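Local coordinates for iron-regulated ABC transporter siderophore-binding protein SirA (Staphylococcus aureus subsp. aureus, PDB 3MWF) that binds the iron siderophore staphyloferrin B and, as the binding protein of an iron-regulated ABC transporter, probably delivers it for uptake into the cell, at residues K143-Y155 with I284-Q296. Sequence-based numbering, arbitrary orientation.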
loop_
_atom_site.group_PDB
_atom_site.type_symbol
_atom_site.label_atom_id
_atom_site.label_comp_id
_atom_site.label_asym_id
_atom_site.label_seq_id
_atom_site.Cartn_x
_atom_site.Cartn_y
_atom_site.Cartn_z
ATOM N N LYS A 143 15.187 -2.888 -8.873
ATOM C CA LYS A 143 15.300 -3.443 -7.546
ATOM C C LYS A 143 14.593 -4.794 -7.470
ATOM O O LYS A 143 15.086 -5.725 -6.817
ATOM C CB LYS A 143 14.745 -2.471 -6.502
ATOM C CG LYS A 143 15.244 -2.777 -5.134
ATOM C CD LYS A 143 15.001 -1.628 -4.150
ATOM C CE LYS A 143 15.329 -2.054 -2.733
ATOM N NZ LYS A 143 16.792 -2.041 -2.486
ATOM N N VAL A 144 13.443 -4.882 -8.137
ATOM C CA VAL A 144 12.686 -6.133 -8.232
ATOM C C VAL A 144 13.519 -7.204 -8.957
ATOM O O VAL A 144 13.690 -8.305 -8.430
ATOM C CB VAL A 144 11.329 -5.925 -8.946
ATOM C CG1 VAL A 144 10.683 -7.266 -9.303
ATOM C CG2 VAL A 144 10.402 -5.153 -8.021
ATOM N N ALA A 145 14.057 -6.854 -10.119
ATOM C CA ALA A 145 14.907 -7.797 -10.890
ATOM C C ALA A 145 16.086 -8.314 -10.063
ATOM O O ALA A 145 16.363 -9.525 -10.052
ATOM C CB ALA A 145 15.389 -7.155 -12.215
ATOM N N ALA A 146 16.776 -7.413 -9.366
ATOM C CA ALA A 146 17.877 -7.796 -8.479
ATOM C C ALA A 146 17.424 -8.691 -7.341
ATOM O O ALA A 146 18.118 -9.629 -6.968
ATOM C CB ALA A 146 18.579 -6.545 -7.909
ATOM N N PHE A 147 16.246 -8.403 -6.771
ATOM C CA PHE A 147 15.756 -9.251 -5.709
ATOM C C PHE A 147 15.503 -10.689 -6.189
ATOM O O PHE A 147 15.832 -11.656 -5.486
ATOM C CB PHE A 147 14.465 -8.704 -5.076
ATOM C CG PHE A 147 13.955 -9.588 -3.955
ATOM C CD1 PHE A 147 14.405 -9.407 -2.647
ATOM C CD2 PHE A 147 13.069 -10.648 -4.227
ATOM C CE1 PHE A 147 13.973 -10.229 -1.620
ATOM C CE2 PHE A 147 12.637 -11.490 -3.191
ATOM C CZ PHE A 147 13.081 -11.285 -1.897
ATOM N N GLN A 148 14.887 -10.809 -7.354
ATOM C CA GLN A 148 14.600 -12.131 -7.942
ATOM C C GLN A 148 15.899 -12.926 -8.146
ATOM O O GLN A 148 15.961 -14.106 -7.789
ATOM C CB GLN A 148 13.850 -11.974 -9.253
ATOM C CG GLN A 148 12.402 -11.502 -9.007
ATOM C CD GLN A 148 11.514 -11.673 -10.193
ATOM O OE1 GLN A 148 10.604 -10.871 -10.427
ATOM N NE2 GLN A 148 11.754 -12.728 -10.960
ATOM N N LYS A 149 16.929 -12.252 -8.648
ATOM C CA LYS A 149 18.255 -12.885 -8.805
ATOM C C LYS A 149 18.841 -13.374 -7.478
ATOM O O LYS A 149 19.280 -14.519 -7.377
ATOM C CB LYS A 149 19.241 -11.949 -9.522
ATOM C CG LYS A 149 18.879 -11.609 -10.958
ATOM C CD LYS A 149 20.075 -10.915 -11.666
ATOM C CE LYS A 149 19.651 -9.893 -12.728
ATOM N NZ LYS A 149 18.457 -10.300 -13.513
ATOM N N ASP A 150 18.826 -12.522 -6.454
ATOM C CA ASP A 150 19.364 -12.852 -5.147
ATOM C C ASP A 150 18.543 -13.934 -4.436
ATOM O O ASP A 150 19.092 -14.769 -3.706
ATOM C CB ASP A 150 19.449 -11.590 -4.276
ATOM C CG ASP A 150 20.371 -10.520 -4.867
ATOM O OD1 ASP A 150 21.295 -10.882 -5.638
ATOM O OD2 ASP A 150 20.186 -9.319 -4.565
ATOM N N ALA A 151 17.220 -13.918 -4.653
ATOM C CA ALA A 151 16.351 -14.931 -4.064
ATOM C C ALA A 151 16.593 -16.323 -4.677
ATOM O O ALA A 151 16.711 -17.320 -3.948
ATOM C CB ALA A 151 14.880 -14.516 -4.208
ATOM N N LYS A 152 16.678 -16.362 -6.005
ATOM C CA LYS A 152 17.013 -17.587 -6.754
ATOM C C LYS A 152 18.378 -18.139 -6.304
ATOM O O LYS A 152 18.526 -19.338 -6.046
ATOM C CB LYS A 152 16.980 -17.296 -8.264
ATOM C CG LYS A 152 17.139 -18.499 -9.227
ATOM C CD LYS A 152 16.139 -19.631 -8.956
ATOM C CE LYS A 152 16.327 -20.781 -9.945
ATOM N NZ LYS A 152 15.658 -22.018 -9.460
ATOM N N ALA A 153 19.353 -17.253 -6.152
ATOM C CA ALA A 153 20.689 -17.658 -5.675
ATOM C C ALA A 153 20.657 -18.289 -4.280
ATOM O O ALA A 153 21.350 -19.284 -4.040
ATOM C CB ALA A 153 21.672 -16.480 -5.736
ATOM N N LYS A 154 19.831 -17.762 -3.373
ATOM C CA LYS A 154 19.745 -18.338 -2.032
ATOM C C LYS A 154 18.931 -19.630 -2.000
ATOM O O LYS A 154 19.353 -20.636 -1.409
ATOM C CB LYS A 154 19.153 -17.347 -1.034
ATOM C CG LYS A 154 19.041 -17.902 0.382
ATOM C CD LYS A 154 18.216 -16.980 1.223
ATOM C CE LYS A 154 17.802 -17.610 2.542
ATOM N NZ LYS A 154 18.773 -17.389 3.625
ATOM N N TYR A 155 17.755 -19.592 -2.618
ATOM C CA TYR A 155 16.794 -20.677 -2.439
ATOM C C TYR A 155 16.913 -21.800 -3.467
ATOM O O TYR A 155 16.425 -22.911 -3.228
ATOM C CB TYR A 155 15.371 -20.117 -2.403
ATOM C CG TYR A 155 15.111 -19.259 -1.182
ATOM C CD1 TYR A 155 15.008 -19.831 0.083
ATOM C CD2 TYR A 155 14.914 -17.874 -1.305
ATOM C CE1 TYR A 155 14.755 -19.057 1.213
ATOM C CE2 TYR A 155 14.657 -17.083 -0.181
ATOM C CZ TYR A 155 14.577 -17.684 1.071
ATOM O OH TYR A 155 14.313 -16.916 2.188
ATOM N N ILE A 284 11.162 -4.045 0.047
ATOM C CA ILE A 284 12.157 -4.945 -0.578
ATOM C C ILE A 284 13.424 -5.041 0.301
ATOM O O ILE A 284 13.956 -6.135 0.551
ATOM C CB ILE A 284 12.489 -4.513 -2.031
ATOM C CG1 ILE A 284 11.228 -4.611 -2.933
ATOM C CG2 ILE A 284 13.566 -5.444 -2.605
ATOM C CD1 ILE A 284 11.314 -3.961 -4.346
ATOM N N ASP A 285 13.881 -3.900 0.816
ATOM C CA ASP A 285 15.011 -3.901 1.770
ATOM C C ASP A 285 14.703 -4.748 2.997
ATOM O O ASP A 285 15.562 -5.510 3.462
ATOM C CB ASP A 285 15.324 -2.474 2.246
ATOM C CG ASP A 285 16.092 -1.668 1.242
ATOM O OD1 ASP A 285 16.611 -2.221 0.236
ATOM O OD2 ASP A 285 16.180 -0.441 1.486
ATOM N N ASP A 286 13.487 -4.606 3.535
ATOM C CA ASP A 286 13.037 -5.399 4.676
ATOM C C ASP A 286 13.152 -6.893 4.406
ATOM O O ASP A 286 13.582 -7.652 5.272
ATOM C CB ASP A 286 11.587 -5.066 5.026
ATOM C CG ASP A 286 11.464 -3.868 5.936
ATOM O OD1 ASP A 286 12.507 -3.299 6.312
ATOM O OD2 ASP A 286 10.311 -3.499 6.274
ATOM N N LEU A 287 12.750 -7.302 3.205
ATOM C CA LEU A 287 12.815 -8.698 2.795
ATOM C C LEU A 287 14.243 -9.255 2.774
ATOM O O LEU A 287 14.470 -10.354 3.266
ATOM C CB LEU A 287 12.162 -8.878 1.431
ATOM C CG LEU A 287 10.639 -8.761 1.424
ATOM C CD1 LEU A 287 10.194 -8.748 -0.026
ATOM C CD2 LEU A 287 9.987 -9.910 2.211
ATOM N N TYR A 288 15.198 -8.492 2.249
ATOM C CA TYR A 288 16.607 -8.928 2.327
ATOM C C TYR A 288 17.001 -9.225 3.768
ATOM O O TYR A 288 17.635 -10.246 4.058
ATOM C CB TYR A 288 17.531 -7.874 1.741
ATOM C CG TYR A 288 17.682 -7.924 0.245
ATOM C CD1 TYR A 288 18.512 -8.868 -0.365
ATOM C CD2 TYR A 288 17.031 -7.007 -0.560
ATOM C CE1 TYR A 288 18.669 -8.891 -1.738
ATOM C CE2 TYR A 288 17.178 -7.007 -1.926
ATOM C CZ TYR A 288 17.996 -7.966 -2.524
ATOM O OH TYR A 288 18.127 -7.949 -3.886
ATOM N N GLU A 289 16.595 -8.351 4.688
ATOM C CA GLU A 289 16.909 -8.519 6.107
ATOM C C GLU A 289 16.151 -9.672 6.780
ATOM O O GLU A 289 16.771 -10.521 7.424
ATOM C CB GLU A 289 16.652 -7.199 6.847
ATOM C CG GLU A 289 17.095 -7.174 8.272
ATOM C CD GLU A 289 16.501 -5.990 8.994
ATOM O OE1 GLU A 289 16.839 -4.862 8.592
ATOM O OE2 GLU A 289 15.678 -6.192 9.918
ATOM N N LYS A 290 14.827 -9.708 6.630
ATOM C CA LYS A 290 14.008 -10.691 7.322
ATOM C C LYS A 290 14.248 -12.096 6.772
ATOM O O LYS A 290 14.106 -13.068 7.513
ATOM C CB LYS A 290 12.501 -10.353 7.267
ATOM C CG LYS A 290 12.088 -9.014 7.950
ATOM C CD LYS A 290 12.420 -8.933 9.432
ATOM C CE LYS A 290 11.926 -7.582 10.043
ATOM N NZ LYS A 290 12.769 -6.410 9.674
ATOM N N LEU A 291 14.617 -12.183 5.496
ATOM C CA LEU A 291 14.863 -13.485 4.850
ATOM C C LEU A 291 16.343 -13.891 4.840
ATOM O O LEU A 291 16.683 -14.978 4.366
ATOM C CB LEU A 291 14.284 -13.507 3.430
ATOM C CG LEU A 291 12.750 -13.382 3.385
ATOM C CD1 LEU A 291 12.283 -13.500 1.973
ATOM C CD2 LEU A 291 12.155 -14.487 4.220
ATOM N N ASN A 292 17.197 -13.006 5.355
ATOM C CA ASN A 292 18.644 -13.219 5.360
ATOM C C ASN A 292 19.139 -13.605 3.965
ATOM O O ASN A 292 19.739 -14.666 3.779
ATOM C CB ASN A 292 19.018 -14.276 6.401
ATOM C CG ASN A 292 20.514 -14.369 6.625
ATOM O OD1 ASN A 292 21.227 -13.372 6.532
ATOM N ND2 ASN A 292 20.992 -15.569 6.925
ATOM N N ILE A 293 18.839 -12.745 2.988
ATOM C CA ILE A 293 19.244 -12.924 1.605
ATOM C C ILE A 293 20.429 -11.998 1.329
ATOM O O ILE A 293 20.375 -10.808 1.616
ATOM C CB ILE A 293 18.088 -12.583 0.622
ATOM C CG1 ILE A 293 16.903 -13.540 0.822
ATOM C CG2 ILE A 293 18.575 -12.588 -0.830
ATOM C CD1 ILE A 293 15.637 -13.120 0.041
ATOM N N GLU A 294 21.503 -12.557 0.788
ATOM C CA GLU A 294 22.672 -11.767 0.429
ATOM C C GLU A 294 22.411 -10.951 -0.827
ATOM O O GLU A 294 21.979 -11.492 -1.861
ATOM C CB GLU A 294 23.874 -12.682 0.222
ATOM C CG GLU A 294 25.175 -12.074 0.689
ATOM C CD GLU A 294 26.084 -13.112 1.291
ATOM O OE1 GLU A 294 26.394 -12.987 2.492
ATOM O OE2 GLU A 294 26.458 -14.071 0.575
ATOM N N LYS A 295 22.672 -9.646 -0.730
ATOM C CA LYS A 295 22.467 -8.720 -1.853
ATOM C C LYS A 295 23.438 -8.994 -2.989
ATOM O O LYS A 295 23.402 -8.321 -4.023
ATOM C CB LYS A 295 22.572 -7.258 -1.407
ATOM C CG LYS A 295 21.384 -6.754 -0.599
ATOM C CD LYS A 295 21.246 -5.239 -0.703
ATOM C CE LYS A 295 20.032 -4.739 0.060
ATOM N NZ LYS A 295 20.095 -5.109 1.514
ATOM N N GLN A 296 24.305 -9.983 -2.776
ATOM C CA GLN A 296 25.231 -10.519 -3.785
ATOM C C GLN A 296 25.044 -9.953 -5.199
ATOM O O GLN A 296 24.054 -10.239 -5.882
ATOM C CB GLN A 296 25.144 -12.053 -3.775
ATOM C CG GLN A 296 25.510 -12.760 -5.075
ATOM C CD GLN A 296 24.545 -13.890 -5.396
ATOM O OE1 GLN A 296 24.934 -15.058 -5.443
ATOM N NE2 GLN A 296 23.274 -13.545 -5.605
HETATM O O HOH W 1 17.099 -5.587 -4.912
HETATM O O HOH W 2 21.470 -14.304 -2.376
#
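Phe-147 turns the edge of its ring onto one face of Tyr-288, a T-shaped pair with centroids 5.3 Å apart and planes at 78°; its CD1 lies 3.7 Å from Tyr-288 CE2. Lys-295 CG lies over the rim of the opposite face, so the ring sits between Phe-147 of the long helix and the tail. The phenol is fixed at its end as well: Tyr-288 OH donates to OD2 of Asp-150 over 2.6 Å, reaching that oxygen on its anti side, and a water links the same hydroxyl to the carbonyl of Lys-143. Farther round Phe-147, CE1 meets Leu-287 CB, and CZ meets Ile-293 CD1.

Helix 130-155 is the long helix joining the two lobes of this periplasmic-binding-protein fold, and helix 277-290 runs nearly parallel to its end, the local axes 13° apart and 11.3 Å at closest approach. The Schellman motif at Asn-292 (positive phi) ends helix 277-290, and the residues after it run back along helix 130-155, antiparallel to it, from Lys-154 toward Asp-150. There Ile-293 CG2 packs 3.7 Å from Asp-150 CB, and a water donates to both Asp-150 O and Glu-294 O. Lys-154, extended with CG anti to the backbone N (chi1 180°), brings NZ to 2.9 Å from Asn-292 O, with a weak, longer bond to Leu-291 O. Lys-143 NZ forms a salt bridge with Asp-285 OD1 at 2.7 Å.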